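Long-range contact in packaging enzyme P4 (Pseudomonas phage phi6, PDB 4BLO), which hydrolyses nucleoside triphosphates as a hexameric RecA-like motor, and probably uses that energy to drive viral RNA into the procapsid: residues Lys106-Arg111 against Gln222-Val227. Sequence-based numbering, arbitrary orientation.
Sequences KPVTHR and QYDCSV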
loop_
_atom_site.group_PDB
_atom_site.type_symbol
_atom_site.label_atom_id
_atom_site.label_comp_id
_atom_site.label_asym_id
_atom_site.label_seq_id
_atom_site.Cartn_x
_atom_site.Cartn_y
_atom_site.Cartn_z
ATOM N N LYS L 106 13.598 34.870 -23.516
ATOM C CA LYS L 106 12.156 34.982 -23.746
ATOM C C LYS L 106 11.731 33.801 -24.655
ATOM O O LYS L 106 12.433 33.532 -25.643
ATOM C CB LYS L 106 11.824 36.356 -24.386
ATOM C CG LYS L 106 10.325 36.646 -24.512
ATOM C CD LYS L 106 10.020 38.127 -24.365
ATOM C CE LYS L 106 8.582 38.373 -23.966
ATOM N NZ LYS L 106 8.372 39.750 -23.440
ATOM N N PRO L 107 10.659 33.042 -24.330
ATOM C CA PRO L 107 10.281 31.907 -25.206
ATOM C C PRO L 107 9.658 32.353 -26.538
ATOM O O PRO L 107 9.009 33.397 -26.567
ATOM C CB PRO L 107 9.270 31.111 -24.373
ATOM C CG PRO L 107 8.979 31.917 -23.180
ATOM C CD PRO L 107 9.719 33.203 -23.204
ATOM N N VAL L 108 9.860 31.557 -27.628
ATOM C CA VAL L 108 9.326 31.783 -28.982
ATOM C C VAL L 108 7.788 31.757 -28.923
ATOM O O VAL L 108 7.197 30.799 -28.412
ATOM C CB VAL L 108 9.899 30.763 -30.018
ATOM C CG1 VAL L 108 8.927 30.494 -31.162
ATOM C CG2 VAL L 108 11.245 31.223 -30.562
ATOM N N THR L 109 7.158 32.824 -29.401
ATOM C CA THR L 109 5.706 32.945 -29.379
ATOM C C THR L 109 5.092 32.195 -30.587
ATOM O O THR L 109 5.818 31.878 -31.532
ATOM C CB THR L 109 5.271 34.422 -29.283
ATOM O OG1 THR L 109 6.020 35.238 -30.191
ATOM C CG2 THR L 109 5.391 34.964 -27.876
ATOM N N HIS L 110 3.775 31.855 -30.508
ATOM C CA HIS L 110 2.999 31.125 -31.521
ATOM C C HIS L 110 1.598 31.754 -31.697
ATOM O O HIS L 110 1.145 32.524 -30.842
ATOM C CB HIS L 110 2.860 29.636 -31.114
ATOM C CG HIS L 110 4.152 28.883 -31.032
ATOM N ND1 HIS L 110 4.563 28.044 -32.048
ATOM C CD2 HIS L 110 5.073 28.845 -30.040
ATOM C CE1 HIS L 110 5.721 27.538 -31.656
ATOM N NE2 HIS L 110 6.073 27.994 -30.458
ATOM N N ARG L 111 0.915 31.429 -32.801
ATOM C CA ARG L 111 -0.445 31.913 -33.053
ATOM C C ARG L 111 -1.493 30.853 -32.625
ATOM O O ARG L 111 -2.685 31.171 -32.524
ATOM C CB ARG L 111 -0.625 32.268 -34.531
ATOM C CG ARG L 111 -0.115 33.651 -34.894
ATOM C CD ARG L 111 -0.290 33.951 -36.373
ATOM N NE ARG L 111 0.852 33.484 -37.163
ATOM C CZ ARG L 111 1.053 33.764 -38.449
ATOM N NH1 ARG L 111 0.180 34.510 -39.119
ATOM N NH2 ARG L 111 2.126 33.301 -39.075
ATOM N N GLN L 222 11.695 24.926 -24.198
ATOM C CA GLN L 222 13.108 24.878 -24.548
ATOM C C GLN L 222 13.333 24.572 -26.046
ATOM O O GLN L 222 14.325 25.049 -26.610
ATOM C CB GLN L 222 13.801 23.814 -23.702
ATOM C CG GLN L 222 15.203 24.214 -23.307
ATOM C CD GLN L 222 15.651 23.464 -22.081
ATOM O OE1 GLN L 222 15.862 22.245 -22.128
ATOM N NE2 GLN L 222 15.822 24.181 -20.964
ATOM N N TYR L 223 12.425 23.781 -26.677
ATOM C CA TYR L 223 12.547 23.375 -28.083
ATOM C C TYR L 223 11.551 24.116 -29.017
ATOM O O TYR L 223 11.335 23.687 -30.151
ATOM C CB TYR L 223 12.412 21.846 -28.208
ATOM C CG TYR L 223 13.475 21.101 -27.428
ATOM C CD1 TYR L 223 14.822 21.379 -27.607
ATOM C CD2 TYR L 223 13.133 20.107 -26.520
ATOM C CE1 TYR L 223 15.802 20.713 -26.875
ATOM C CE2 TYR L 223 14.108 19.421 -25.792
ATOM C CZ TYR L 223 15.441 19.716 -25.985
ATOM O OH TYR L 223 16.406 19.031 -25.277
ATOM N N ASP L 224 11.005 25.261 -28.549
ATOM C CA ASP L 224 10.093 26.177 -29.251
ATOM C C ASP L 224 8.850 25.485 -29.840
ATOM O O ASP L 224 8.368 25.886 -30.910
ATOM C CB ASP L 224 10.833 26.956 -30.355
ATOM C CG ASP L 224 12.079 27.708 -29.932
ATOM O OD1 ASP L 224 12.131 28.174 -28.762
ATOM O OD2 ASP L 224 12.973 27.897 -30.789
ATOM N N CYS L 225 8.324 24.466 -29.124
ATOM C CA CYS L 225 7.138 23.694 -29.522
ATOM C C CYS L 225 5.875 24.289 -28.910
ATOM O O CYS L 225 5.894 24.763 -27.767
ATOM C CB CYS L 225 7.271 22.227 -29.117
ATOM S SG CYS L 225 8.751 21.393 -29.737
ATOM N N SER L 226 4.769 24.187 -29.646
ATOM C CA SER L 226 3.428 24.544 -29.201
ATOM C C SER L 226 2.559 23.283 -29.364
ATOM O O SER L 226 2.111 22.967 -30.472
ATOM C CB SER L 226 2.882 25.733 -29.979
ATOM O OG SER L 226 1.663 26.166 -29.399
ATOM N N VAL L 227 2.401 22.529 -28.265
ATOM C CA VAL L 227 1.664 21.272 -28.232
ATOM C C VAL L 227 0.395 21.398 -27.366
ATOM O O VAL L 227 0.408 22.040 -26.324
ATOM C CB VAL L 227 2.596 20.117 -27.737
ATOM C CG1 VAL L 227 1.863 18.769 -27.654
ATOM C CG2 VAL L 227 3.854 19.997 -28.603
#
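V108 lies nearest D224, their CA atoms 5.7 Å apart, and the CA atoms of H110 and S226 are 7.0 Å apart, with no clear backbone hydrogen bond joining 106-111 to 222-227. H110 and D224 carry most of the buried surface. S226 CB sits over the centre of one face of the H110 ring, 3.5 Å from the centroid and 12° off the ring normal, a CH-pi contact; serine suits the place because it offers a CH group to the ring while its hydroxyl is used by W112 O. With OG anti to the backbone N (chi1 -172°), the hydroxyl lies beside the carbonyl carbon, where it makes that hydrogen bond. At the ring's edge, D224 O lies in plane, 3.1 Å from H110 NE2; the hydrogen bond of NE2 is with S119 OG. D224 belongs to the turn by which helix 208-222 passes into strand 226-231, a central strand of the RecA-like P-loop sheet. The weakly bonded strand 109-110, paired antiparallel with 117-118, packs against the start of that strand. V108 crosses the D224 side chain at about a right angle, its CB and CG2 each 3.6 Å from D224 OD1. The branched valine thus lays hydrocarbon against a buried carboxylate whose charge is met by salt bridges from R105 to OD1 and R12 to OD2.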